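Long-range contacts in cysteine synthase (Fusobacterium nucleatum subsp. nucleatum, PDB 5Z5C), which uses pyridoxal 5'-phosphate to produce hydrogen sulfide, probably by acting on cysteine as a cysteine (hydroxyl) lyase of the cysteine synthase family: residues T46-D51 and S78-I83; P72-T77 and I97-D102; P214-T219 and V254-A259; L271-S276 and T299-D304. All coordinates share one frame; numbering follows the deposited sequence.

Contact 1 of 4, residues T46-D51 and S78-I83. With PLP (pyridoxal-5'-phosphate), chain G.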
loop_
_atom_site.group_PDB
_atom_site.type_symbol
_atom_site.label_atom_id
_atom_site.label_comp_id
_atom_site.label_asym_id
_atom_site.label_seq_id
_atom_site.Cartn_x
_atom_site.Cartn_y
_atom_site.Cartn_z
ATOM N N THR B 46 2.996 -5.508 -2.013
ATOM C CA THR B 46 3.445 -4.461 -2.939
ATOM C C THR B 46 2.257 -3.600 -3.386
ATOM O O THR B 46 2.366 -2.851 -4.340
ATOM C CB THR B 46 4.169 -5.017 -4.178
ATOM O OG1 THR B 46 3.289 -5.802 -5.006
ATOM C CG2 THR B 46 5.451 -5.837 -3.785
ATOM N N GLY B 47 1.122 -3.745 -2.718
ATOM C CA GLY B 47 -0.052 -2.886 -2.982
ATOM C C GLY B 47 -1.062 -3.424 -3.989
ATOM O O GLY B 47 -1.930 -2.658 -4.375
ATOM N N SER B 48 -0.954 -4.697 -4.427
ATOM C CA SER B 48 -1.903 -5.216 -5.426
ATOM C C SER B 48 -2.382 -6.634 -5.190
ATOM O O SER B 48 -1.696 -7.448 -4.587
ATOM C CB SER B 48 -1.341 -5.132 -6.872
ATOM O OG SER B 48 -0.634 -6.293 -7.288
ATOM N N ILE B 49 -3.529 -6.947 -5.799
ATOM C CA ILE B 49 -4.001 -8.331 -5.882
ATOM C C ILE B 49 -2.957 -9.321 -6.446
ATOM O O ILE B 49 -2.967 -10.500 -6.082
ATOM C CB ILE B 49 -5.332 -8.400 -6.692
ATOM C CG1 ILE B 49 -6.112 -9.716 -6.441
ATOM C CG2 ILE B 49 -5.080 -8.198 -8.166
ATOM C CD1 ILE B 49 -7.475 -9.738 -7.140
ATOM N N LYS B 50 -2.062 -8.848 -7.307
ATOM C CA LYS B 50 -1.047 -9.704 -7.922
ATOM C C LYS B 50 -0.090 -10.351 -6.917
ATOM O O LYS B 50 0.469 -11.437 -7.202
ATOM C CB LYS B 50 -0.240 -8.971 -8.983
ATOM C CG LYS B 50 -1.076 -8.335 -10.093
ATOM C CD LYS B 50 -1.846 -9.355 -10.898
ATOM C CE LYS B 50 -2.931 -8.653 -11.658
ATOM N NZ LYS B 50 -2.390 -7.868 -12.798
ATOM N N ASP B 51 0.041 -9.742 -5.737
ATOM C CA ASP B 51 0.814 -10.355 -4.653
ATOM C C ASP B 51 0.261 -11.729 -4.232
ATOM O O ASP B 51 1.046 -12.613 -3.941
ATOM C CB ASP B 51 0.856 -9.464 -3.408
ATOM C CG ASP B 51 1.602 -8.159 -3.636
ATOM O OD1 ASP B 51 2.741 -8.204 -4.146
ATOM O OD2 ASP B 51 1.049 -7.097 -3.288
ATOM N N SER B 78 4.997 -4.981 -17.555
ATOM C CA SER B 78 5.399 -3.658 -17.032
ATOM C C SER B 78 4.552 -3.212 -15.839
ATOM O O SER B 78 4.748 -2.115 -15.334
ATOM C CB SER B 78 5.307 -2.610 -18.156
ATOM O OG SER B 78 3.999 -2.569 -18.702
ATOM N N GLY B 79 3.654 -4.082 -15.353
ATOM C CA GLY B 79 2.668 -3.708 -14.350
ATOM C C GLY B 79 2.847 -4.368 -12.987
ATOM O O GLY B 79 3.962 -4.667 -12.563
ATOM N N ASN B 80 1.719 -4.564 -12.307
ATOM C CA ASN B 80 1.659 -5.186 -10.963
ATOM C C ASN B 80 2.241 -6.616 -10.863
ATOM O O ASN B 80 2.687 -7.035 -9.807
ATOM C CB ASN B 80 0.218 -5.170 -10.464
ATOM C CG ASN B 80 -0.218 -3.809 -9.940
ATOM O OD1 ASN B 80 0.569 -3.082 -9.328
ATOM N ND2 ASN B 80 -1.491 -3.462 -10.156
ATOM N N THR B 81 2.226 -7.377 -11.950
ATOM C CA THR B 81 2.837 -8.722 -11.949
ATOM C C THR B 81 4.367 -8.693 -11.821
ATOM O O THR B 81 4.932 -9.450 -11.044
ATOM C CB THR B 81 2.424 -9.492 -13.220
ATOM O OG1 THR B 81 1.004 -9.607 -13.232
ATOM C CG2 THR B 81 3.033 -10.867 -13.245
ATOM N N GLY B 82 5.016 -7.800 -12.564
ATOM C CA GLY B 82 6.436 -7.633 -12.448
ATOM C C GLY B 82 6.792 -7.196 -11.040
ATOM O O GLY B 82 7.735 -7.720 -10.449
ATOM N N ILE B 83 5.994 -6.259 -10.502
ATOM C CA ILE B 83 6.250 -5.725 -9.167
ATOM C C ILE B 83 6.164 -6.871 -8.143
ATOM O O ILE B 83 7.072 -7.055 -7.361
ATOM C CB ILE B 83 5.292 -4.552 -8.813
ATOM C CG1 ILE B 83 5.554 -3.330 -9.707
ATOM C CG2 ILE B 83 5.476 -4.122 -7.372
ATOM C CD1 ILE B 83 4.472 -2.242 -9.654
HETATM N N1 PLP G . -6.207 -4.302 -12.488
HETATM C C2 PLP G . -4.901 -4.127 -12.187
HETATM C C2A PLP G . -4.390 -2.858 -11.563
HETATM C C3 PLP G . -3.947 -5.213 -12.475
HETATM O O3 PLP G . -2.634 -5.075 -12.197
HETATM C C4 PLP G . -4.448 -6.454 -13.097
HETATM C C4A PLP G . -3.518 -7.561 -13.410
HETATM C C5 PLP G . -5.895 -6.530 -13.377
HETATM C C6 PLP G . -6.694 -5.434 -13.056
HETATM C C5A PLP G . -6.460 -7.783 -14.015
HETATM O O4P PLP G . -6.331 -8.948 -13.187
HETATM P P PLP G . -6.062 -10.418 -13.797
HETATM O O1P PLP G . -4.666 -10.360 -14.349
HETATM O O2P PLP G . -6.272 -11.348 -12.628
HETATM O O3P PLP G . -7.156 -10.566 -14.835
HETATM O O HOH W 1 1.955 -5.486 -7.296
HETATM O O HOH W 2 1.556 -2.152 -6.895
HETATM O O HOH W 3 0.505 -6.759 -13.993
#
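The internal aldimine site of this fold type II PLP enzyme forms where Lys50 of helix 50-57 lies across Asn80, in the first turn of helix 80-91. Lys50 CG rests on Asn80 CB at 3.4 Å, the two side chains running at about a right angle. Bent at chi2 (-63°) and again at chi4, the lysine chain then passes Thr81 and carries NZ to the cofactor, with a covalent NZ to PLP C4A bond of 1.3 Å. Asn80 holds the same ligand from another point: its ND2 donates to PLP O3 at 2.8 Å, the phenolic oxygen beside the aldimine carbon. Ser48 CB packs 3.5 Å from Asn80 CG, while Ser48 OG accepts from Lys50 N as part of a capping box with Asp51, so a small hydroxyl residue both caps and leaves room for the amide. At the far end, Ile83 CG2 fills the place beside Thr46 CB at 3.6 Å. Thr46 OG1 accepts, at 2.7 Å, from a water that also hydrogen-bonds Ser48 OG and donates to Asn80 O, joining the two segments; the same OG1 donates to the syn side of Asp51 OD1, 2.6 Å from it.

Contact 2 of 4, residues P72-T77 and I97-D102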
loop_
_atom_site.group_PDB
_atom_site.type_symbol
_atom_site.label_atom_id
_atom_site.label_comp_id
_atom_site.label_asym_id
_atom_site.label_seq_id
_atom_site.Cartn_x
_atom_site.Cartn_y
_atom_site.Cartn_z
ATOM N N PRO B 72 16.549 -18.377 -11.668
ATOM C CA PRO B 72 15.927 -17.137 -12.100
ATOM C C PRO B 72 14.422 -17.265 -12.415
ATOM O O PRO B 72 13.984 -18.236 -13.053
ATOM C CB PRO B 72 16.707 -16.782 -13.371
ATOM C CG PRO B 72 17.185 -18.089 -13.901
ATOM C CD PRO B 72 17.533 -18.868 -12.662
ATOM N N ILE B 73 13.654 -16.267 -11.973
ATOM C CA ILE B 73 12.252 -16.130 -12.330
ATOM C C ILE B 73 12.193 -15.094 -13.451
ATOM O O ILE B 73 12.700 -13.977 -13.317
ATOM C CB ILE B 73 11.408 -15.682 -11.139
ATOM C CG1 ILE B 73 11.552 -16.677 -9.965
ATOM C CG2 ILE B 73 9.946 -15.509 -11.564
ATOM C CD1 ILE B 73 11.120 -16.098 -8.619
ATOM N N VAL B 74 11.582 -15.469 -14.557
ATOM C CA VAL B 74 11.607 -14.655 -15.757
ATOM C C VAL B 74 10.196 -14.449 -16.302
ATOM O O VAL B 74 9.473 -15.410 -16.450
ATOM C CB VAL B 74 12.455 -15.338 -16.845
ATOM C CG1 VAL B 74 12.584 -14.425 -18.063
ATOM C CG2 VAL B 74 13.830 -15.699 -16.288
ATOM N N GLU B 75 9.843 -13.209 -16.645
ATOM C CA GLU B 75 8.466 -12.865 -17.097
ATOM C C GLU B 75 8.495 -11.606 -17.978
ATOM O O GLU B 75 9.507 -10.873 -18.027
ATOM C CB GLU B 75 7.536 -12.715 -15.872
ATOM C CG GLU B 75 6.047 -12.358 -16.082
ATOM C CD GLU B 75 5.296 -13.375 -16.921
ATOM O OE1 GLU B 75 5.722 -13.631 -18.065
ATOM O OE2 GLU B 75 4.289 -13.927 -16.437
ATOM N N ALA B 76 7.422 -11.420 -18.738
ATOM C CA ALA B 76 7.209 -10.225 -19.558
ATOM C C ALA B 76 5.973 -9.480 -19.031
ATOM O O ALA B 76 4.903 -10.045 -18.998
ATOM C CB ALA B 76 7.020 -10.617 -21.018
ATOM N N THR B 77 6.165 -8.223 -18.618
ATOM C CA THR B 77 5.155 -7.364 -17.948
ATOM C C THR B 77 5.826 -6.006 -17.661
ATOM O O THR B 77 7.073 -5.892 -17.595
ATOM C CB THR B 77 4.629 -7.984 -16.625
ATOM O OG1 THR B 77 3.764 -7.062 -15.950
ATOM C CG2 THR B 77 5.803 -8.323 -15.661
ATOM N N ILE B 97 14.049 -11.495 -13.681
ATOM C CA ILE B 97 14.307 -10.887 -14.964
ATOM C C ILE B 97 12.980 -10.485 -15.581
ATOM O O ILE B 97 12.116 -11.347 -15.801
ATOM C CB ILE B 97 14.975 -11.853 -15.994
ATOM C CG1 ILE B 97 16.042 -12.773 -15.353
ATOM C CG2 ILE B 97 15.587 -11.027 -17.129
ATOM C CD1 ILE B 97 17.327 -12.092 -14.962
ATOM N N ILE B 98 12.841 -9.200 -15.903
ATOM C CA ILE B 98 11.624 -8.716 -16.519
ATOM C C ILE B 98 11.928 -8.181 -17.889
ATOM O O ILE B 98 12.783 -7.319 -18.033
ATOM C CB ILE B 98 10.936 -7.597 -15.702
ATOM C CG1 ILE B 98 10.708 -8.015 -14.240
ATOM C CG2 ILE B 98 9.614 -7.217 -16.353
ATOM C CD1 ILE B 98 9.821 -9.229 -14.050
ATOM N N TYR B 99 11.198 -8.688 -18.884
ATOM C CA TYR B 99 11.249 -8.143 -20.242
ATOM C C TYR B 99 10.037 -7.239 -20.468
ATOM O O TYR B 99 8.895 -7.606 -20.138
ATOM C CB TYR B 99 11.257 -9.272 -21.300
ATOM C CG TYR B 99 12.548 -10.080 -21.335
ATOM C CD1 TYR B 99 12.767 -11.113 -20.432
ATOM C CD2 TYR B 99 13.538 -9.808 -22.273
ATOM C CE1 TYR B 99 13.945 -11.859 -20.462
ATOM C CE2 TYR B 99 14.717 -10.547 -22.311
ATOM C CZ TYR B 99 14.908 -11.566 -21.402
ATOM O OH TYR B 99 16.064 -12.305 -21.421
ATOM N N MET B 100 10.300 -6.062 -21.025
ATOM C CA MET B 100 9.251 -5.116 -21.388
ATOM C C MET B 100 9.717 -4.260 -22.578
ATOM O O MET B 100 10.937 -4.230 -22.881
ATOM C CB MET B 100 8.871 -4.250 -20.183
ATOM C CG MET B 100 9.940 -3.263 -19.745
ATOM S SD MET B 100 9.484 -2.251 -18.326
ATOM C CE MET B 100 9.640 -3.437 -16.994
ATOM N N PRO B 101 8.762 -3.582 -23.265
ATOM C CA PRO B 101 9.127 -2.687 -24.380
ATOM C C PRO B 101 9.887 -1.439 -23.950
ATOM O O PRO B 101 9.735 -0.995 -22.817
ATOM C CB PRO B 101 7.776 -2.305 -24.990
ATOM C CG PRO B 101 6.858 -3.424 -24.617
ATOM C CD PRO B 101 7.305 -3.838 -23.240
ATOM N N ASP B 102 10.689 -0.891 -24.868
ATOM C CA ASP B 102 11.634 0.205 -24.546
ATOM C C ASP B 102 11.012 1.619 -24.419
ATOM O O ASP B 102 11.683 2.538 -23.990
ATOM C CB ASP B 102 12.853 0.205 -25.484
ATOM C CG ASP B 102 12.515 0.443 -26.948
ATOM O OD1 ASP B 102 11.332 0.729 -27.254
ATOM O OD2 ASP B 102 13.441 0.318 -27.806
#
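Val74 and Ile97 point the same way, side by side, on neighbouring parallel strands of a beta-alpha-beta unit in which helix 80-91 connects strand 73-76 to strand 96-101. Val74 CG2 meets Ile97 CG1 at 3.8 Å. The other methyl, CG1, is anti to the backbone N (chi1 -175°) and reaches forward to the edge of the Tyr99 ring, 3.8 Å from CE1. Branched residues and a flat aromatic thus tile one face of the sheet. Ala76 shares that face; its small CB leaves space for Ser132 and Ile133 of helix 130-133, which pack against it. Glu75 and Ile98 turn to the other face. The glutamate bends back, its OE1 accepting from Ala76 N at 2.9 Å, and its OE2 takes Gln151 N, so both oxygens of this buried carboxylate have partners. The backbones are joined in the parallel manner: Ile97 and Tyr99 each use both N and O, bonding to Ile73, Glu75 and Thr77, with Tyr99 N to Glu75 O the straightest at 170°. Where strand 73-76 ends, packing becomes tight, Ile98 CG2 lying 3.1 Å from Thr77 O.

Contact 3 of 4, residues P214-T219 and V254-A259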
loop_
_atom_site.group_PDB
_atom_site.type_symbol
_atom_site.label_atom_id
_atom_site.label_comp_id
_atom_site.label_asym_id
_atom_site.label_seq_id
_atom_site.Cartn_x
_atom_site.Cartn_y
_atom_site.Cartn_z
ATOM N N PRO B 214 -12.375 -2.949 -21.567
ATOM C CA PRO B 214 -12.636 -1.573 -21.985
ATOM C C PRO B 214 -13.408 -1.497 -23.318
ATOM O O PRO B 214 -13.073 -2.170 -24.271
ATOM C CB PRO B 214 -11.242 -0.976 -22.177
ATOM C CG PRO B 214 -10.297 -2.102 -22.134
ATOM C CD PRO B 214 -11.027 -3.386 -21.901
ATOM N N LEU B 215 -14.441 -0.671 -23.368
ATOM C CA LEU B 215 -15.164 -0.355 -24.611
ATOM C C LEU B 215 -14.255 0.200 -25.726
ATOM O O LEU B 215 -14.518 -0.044 -26.914
ATOM C CB LEU B 215 -16.252 0.650 -24.282
ATOM C CG LEU B 215 -17.356 0.905 -25.303
ATOM C CD1 LEU B 215 -18.090 -0.386 -25.650
ATOM C CD2 LEU B 215 -18.324 1.936 -24.735
ATOM N N ASN B 216 -13.182 0.901 -25.330
ATOM C CA ASN B 216 -12.135 1.433 -26.237
ATOM C C ASN B 216 -11.232 0.349 -26.854
ATOM O O ASN B 216 -10.532 0.635 -27.807
ATOM C CB ASN B 216 -11.175 2.429 -25.509
ATOM C CG ASN B 216 -11.878 3.309 -24.489
ATOM O OD1 ASN B 216 -12.397 2.809 -23.488
ATOM N ND2 ASN B 216 -11.907 4.620 -24.739
ATOM N N SER B 217 -11.184 -0.845 -26.265
ATOM C CA SER B 217 -10.410 -1.967 -26.804
ATOM C C SER B 217 -10.997 -3.284 -26.327
ATOM O O SER B 217 -10.522 -3.879 -25.352
ATOM C CB SER B 217 -8.947 -1.896 -26.437
ATOM O OG SER B 217 -8.242 -2.897 -27.152
ATOM N N PRO B 218 -12.064 -3.728 -27.004
ATOM C CA PRO B 218 -12.823 -4.863 -26.510
ATOM C C PRO B 218 -12.216 -6.186 -26.923
ATOM O O PRO B 218 -12.712 -6.845 -27.837
ATOM C CB PRO B 218 -14.217 -4.629 -27.097
ATOM C CG PRO B 218 -13.950 -3.912 -28.378
ATOM C CD PRO B 218 -12.716 -3.079 -28.161
ATOM N N THR B 219 -11.145 -6.569 -26.224
ATOM C CA THR B 219 -10.386 -7.773 -26.521
ATOM C C THR B 219 -11.155 -9.026 -26.193
ATOM O O THR B 219 -10.929 -10.046 -26.821
ATOM C CB THR B 219 -9.058 -7.852 -25.732
ATOM O OG1 THR B 219 -9.347 -7.783 -24.317
ATOM C CG2 THR B 219 -8.158 -6.737 -26.118
ATOM N N VAL B 254 -16.702 -1.179 -20.380
ATOM C CA VAL B 254 -16.731 0.157 -19.756
ATOM C C VAL B 254 -15.767 1.081 -20.488
ATOM O O VAL B 254 -14.649 0.677 -20.849
ATOM C CB VAL B 254 -16.353 0.108 -18.259
ATOM C CG1 VAL B 254 -16.375 1.497 -17.626
ATOM C CG2 VAL B 254 -17.268 -0.855 -17.502
ATOM N N ASP B 255 -16.204 2.317 -20.728
ATOM C CA ASP B 255 -15.341 3.280 -21.386
ATOM C C ASP B 255 -14.278 3.781 -20.380
ATOM O O ASP B 255 -14.610 4.092 -19.224
ATOM C CB ASP B 255 -16.139 4.457 -21.947
ATOM C CG ASP B 255 -15.246 5.461 -22.653
ATOM O OD1 ASP B 255 -14.610 6.298 -21.967
ATOM O OD2 ASP B 255 -15.135 5.393 -23.878
ATOM N N ASP B 256 -13.029 3.890 -20.832
ATOM C CA ASP B 256 -11.924 4.243 -19.929
ATOM C C ASP B 256 -12.099 5.609 -19.195
ATOM O O ASP B 256 -11.705 5.760 -18.039
ATOM C CB ASP B 256 -10.561 4.036 -20.592
ATOM C CG ASP B 256 -10.243 5.011 -21.719
ATOM O OD1 ASP B 256 -11.031 5.904 -21.979
ATOM O OD2 ASP B 256 -9.166 4.903 -22.304
ATOM N N GLY B 257 -12.800 6.545 -19.825
ATOM C CA GLY B 257 -13.139 7.847 -19.208
ATOM C C GLY B 257 -14.069 7.699 -18.026
ATOM O O GLY B 257 -13.868 8.338 -16.995
ATOM N N ASP B 258 -15.077 6.854 -18.211
ATOM C CA ASP B 258 -16.096 6.498 -17.195
ATOM C C ASP B 258 -15.419 5.803 -15.981
ATOM O O ASP B 258 -15.768 6.058 -14.810
ATOM C CB ASP B 258 -17.132 5.603 -17.886
ATOM C CG ASP B 258 -18.488 5.550 -17.214
ATOM O OD1 ASP B 258 -18.757 6.351 -16.277
ATOM O OD2 ASP B 258 -19.302 4.708 -17.625
ATOM N N ALA B 259 -14.440 4.942 -16.277
ATOM C CA ALA B 259 -13.609 4.320 -15.233
ATOM C C ALA B 259 -12.815 5.392 -14.476
ATOM O O ALA B 259 -12.782 5.401 -13.261
ATOM C CB ALA B 259 -12.645 3.294 -15.827
#
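Val254 and Pro214 form a parallel bridge at the C-terminal ends of strands 252-254 and 210-214, neighbours in the parallel sheet of four strands, and the chain beyond Val254 turns into helix 256-263. Val254 O receives Leu215 N at 2.9 Å, the donor standing 61° above the carbonyl plane, and also a CA-H contact from Pro214. That proline opens a type I turn, closed by Ser217 N on Pro214 O, and its restricted phi is compatible with ending the strand there. Asp255 is the N-cap: with CG anti to its backbone N (chi1 -179°), OD1 accepts from Gly257 N at 2.8 Å. Its CB is also brushed by Leu215 CD2, 4.3 Å away. Asp256 comes next, and its N donates to Asn216 OD1 at 2.9 Å, so a side-chain amide from the turn takes an N-H in the first turn of the helix. The amide plane and the carboxylate plane of Asp256 are turned 39° from each other, and Asp256 OD1 makes a salt bridge with Arg230. Glycine fits at 257, since a CB would be crowded by Asp255 OD1. The helix is under way when Ala259 N reaches Asp255 O at 3.1 Å.

Contact 4 of 4, residues L271-S276 and T299-D304; sequences LGVGIS and TVFPDD. With PLP (pyridoxal-5'-phosphate), chain G.
Ser276, in the first turn of helix 275-288, meets Pro302 beside the pyridine nitrogen of the cofactor, a position where fold type II PLP enzymes of this family place a hydroxyl residue. From the serine backbone, CB comes first and touches the ring, 3.3 Å from PLP N1. Chi1 of 80° puts OG between the backbone N and the carbonyl carbon. From there the tip donates to PLP N1 at 2.7 Å, accepts from a water, and packs against Pro302 CG at 3.5 Å. The rigid proline suits its place, because its CB lies over the pyridine ring close to N1. The same water donates to Asp303 OD1 at 2.8 Å, so the serine and the aspartate are joined through it. Asp303 OD2 is gripped from other directions by Tyr308, Asn80 and dimethylated Lys307. The backbones are held by Gly274 N, which donates to Asp303 O at 3.0 Å from above the carbonyl plane. Glycine suits this place, since a CB would clash with Asp303 OD1 as it stands. Farther out, Val273 CG1 packs obliquely on Phe301 CD2 at 3.6 Å, and Leu271 CD1 sits at the edge of the same ring; Leu271 and Phe301 both pack on Leu25 of strand 22-28, and Leu271 also on Leu45 of the second subunit. Since the serine proton is directed at PLP N1, the nitrogen acts as an acceptor and is probably unprotonated. The cofactor would then be a milder electron sink than one paired with a carboxylate at N1.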
loop_
_atom_site.group_PDB
_atom_site.type_symbol
_atom_site.label_atom_id
_atom_site.label_comp_id
_atom_site.label_asym_id
_atom_site.label_seq_id
_atom_site.Cartn_x
_atom_site.Cartn_y
_atom_site.Cartn_z
ATOM N N LEU B 271 -11.286 6.377 -0.711
ATOM C CA LEU B 271 -10.801 5.117 -1.286
ATOM C C LEU B 271 -9.909 5.395 -2.486
ATOM O O LEU B 271 -10.376 5.503 -3.635
ATOM C CB LEU B 271 -11.972 4.194 -1.640
ATOM C CG LEU B 271 -12.882 3.877 -0.439
ATOM C CD1 LEU B 271 -14.091 3.033 -0.839
ATOM C CD2 LEU B 271 -12.129 3.145 0.632
ATOM N N GLY B 272 -8.613 5.529 -2.219
ATOM C CA GLY B 272 -7.629 5.846 -3.228
ATOM C C GLY B 272 -7.307 4.622 -4.080
ATOM O O GLY B 272 -6.494 3.815 -3.690
ATOM N N VAL B 273 -7.905 4.531 -5.264
ATOM C CA VAL B 273 -7.812 3.334 -6.111
ATOM C C VAL B 273 -7.313 3.586 -7.503
ATOM O O VAL B 273 -7.404 4.708 -8.031
ATOM C CB VAL B 273 -9.161 2.607 -6.215
ATOM C CG1 VAL B 273 -9.635 2.139 -4.848
ATOM C CG2 VAL B 273 -10.211 3.449 -6.903
ATOM N N GLY B 274 -6.863 2.506 -8.120
ATOM C CA GLY B 274 -6.432 2.532 -9.513
ATOM C C GLY B 274 -7.597 2.625 -10.484
ATOM O O GLY B 274 -8.760 2.474 -10.098
ATOM N N ILE B 275 -7.258 2.880 -11.746
ATOM C CA ILE B 275 -8.239 3.101 -12.791
ATOM C C ILE B 275 -9.076 1.842 -12.987
ATOM O O ILE B 275 -10.301 1.962 -13.044
ATOM C CB ILE B 275 -7.627 3.632 -14.117
ATOM C CG1 ILE B 275 -6.911 4.955 -13.899
ATOM C CG2 ILE B 275 -8.716 3.858 -15.168
ATOM C CD1 ILE B 275 -5.829 5.277 -14.937
ATOM N N SER B 276 -8.451 0.662 -12.990
ATOM C CA SER B 276 -9.200 -0.606 -13.087
ATOM C C SER B 276 -10.202 -0.865 -11.959
ATOM O O SER B 276 -11.236 -1.580 -12.146
ATOM C CB SER B 276 -8.265 -1.801 -13.211
ATOM O OG SER B 276 -7.729 -2.181 -11.954
ATOM N N THR B 299 -17.266 -6.950 -6.355
ATOM C CA THR B 299 -16.122 -6.806 -7.217
ATOM C C THR B 299 -14.809 -6.643 -6.397
ATOM O O THR B 299 -14.812 -6.889 -5.208
ATOM C CB THR B 299 -16.383 -5.704 -8.237
ATOM O OG1 THR B 299 -15.341 -5.708 -9.197
ATOM C CG2 THR B 299 -16.551 -4.320 -7.578
ATOM N N VAL B 300 -13.726 -6.285 -7.063
ATOM C CA VAL B 300 -12.442 -6.028 -6.432
ATOM C C VAL B 300 -11.840 -4.713 -6.922
ATOM O O VAL B 300 -12.088 -4.282 -8.049
ATOM C CB VAL B 300 -11.407 -7.181 -6.652
ATOM C CG1 VAL B 300 -11.992 -8.536 -6.243
ATOM C CG2 VAL B 300 -10.935 -7.213 -8.093
ATOM N N PHE B 301 -11.086 -4.082 -6.034
ATOM C CA PHE B 301 -10.245 -2.965 -6.336
ATOM C C PHE B 301 -8.811 -3.479 -6.338
ATOM O O PHE B 301 -8.226 -3.701 -5.290
ATOM C CB PHE B 301 -10.388 -1.885 -5.245
ATOM C CG PHE B 301 -11.748 -1.177 -5.181
ATOM C CD1 PHE B 301 -12.642 -1.210 -6.247
ATOM C CD2 PHE B 301 -12.088 -0.417 -4.050
ATOM C CE1 PHE B 301 -13.846 -0.489 -6.193
ATOM C CE2 PHE B 301 -13.289 0.269 -3.970
ATOM C CZ PHE B 301 -14.165 0.223 -5.058
ATOM N N PRO B 302 -8.230 -3.699 -7.508
ATOM C CA PRO B 302 -6.947 -4.424 -7.523
ATOM C C PRO B 302 -5.703 -3.702 -7.007
ATOM O O PRO B 302 -4.748 -4.367 -6.608
ATOM C CB PRO B 302 -6.762 -4.747 -9.001
ATOM C CG PRO B 302 -8.138 -4.728 -9.568
ATOM C CD PRO B 302 -8.803 -3.603 -8.861
ATOM N N ASP B 303 -5.690 -2.375 -7.051
ATOM C CA ASP B 303 -4.557 -1.612 -6.545
ATOM C C ASP B 303 -4.936 -0.189 -6.108
ATOM O O ASP B 303 -6.105 0.233 -6.286
ATOM C CB ASP B 303 -3.355 -1.683 -7.499
ATOM C CG ASP B 303 -3.506 -0.860 -8.755
ATOM O OD1 ASP B 303 -4.611 -0.279 -8.968
ATOM O OD2 ASP B 303 -2.516 -0.806 -9.542
ATOM N N ASP B 304 -3.979 0.526 -5.511
ATOM C CA ASP B 304 -4.258 1.885 -5.016
ATOM C C ASP B 304 -3.905 2.922 -6.117
ATOM O O ASP B 304 -3.528 2.559 -7.207
ATOM C CB ASP B 304 -3.682 2.165 -3.613
ATOM C CG ASP B 304 -2.181 2.390 -3.552
ATOM O OD1 ASP B 304 -1.536 2.604 -4.618
ATOM O OD2 ASP B 304 -1.616 2.406 -2.383
HETATM N N1 PLP G . -6.207 -4.302 -12.488
HETATM C C2 PLP G . -4.901 -4.127 -12.187
HETATM C C2A PLP G . -4.390 -2.858 -11.563
HETATM C C3 PLP G . -3.947 -5.213 -12.475
HETATM O O3 PLP G . -2.634 -5.075 -12.197
HETATM C C4 PLP G . -4.448 -6.454 -13.097
HETATM C C4A PLP G . -3.518 -7.561 -13.410
HETATM C C5 PLP G . -5.895 -6.530 -13.377
HETATM C C6 PLP G . -6.694 -5.434 -13.056
HETATM C C5A PLP G . -6.460 -7.783 -14.015
HETATM O O4P PLP G . -6.331 -8.948 -13.187
HETATM P P PLP G . -6.062 -10.418 -13.797
HETATM O O1P PLP G . -4.666 -10.360 -14.349
HETATM O O2P PLP G . -6.272 -11.348 -12.628
HETATM O O3P PLP G . -7.156 -10.566 -14.835
HETATM O O HOH W 4 -7.278 -0.643 -9.694
#

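Contacts 1 and 2 interleave along the chain, and contacts 3 and 4 follow in turn. Contact 2 lies in the smaller parallel sheet, and helix 80-91, which begins in contact 1, connects its two strands; the centres of contacts 1 and 2 are 13 Å apart and their residues touch. Contact 3 closes one edge of the four-stranded parallel sheet, while contact 4 follows that sheet's strand 297-298 at the other edge; their centres are 16 Å apart, with Ala259 packed on Ile275. Contacts 1 and 4, 12 Å between centres, adjoin, probably hydrogen-bonded from Asn80 to Asp303 and Ile49 to Pro302; the first holds PLP at its aldimine carbon and phenolic oxygen, the second at its ring nitrogen.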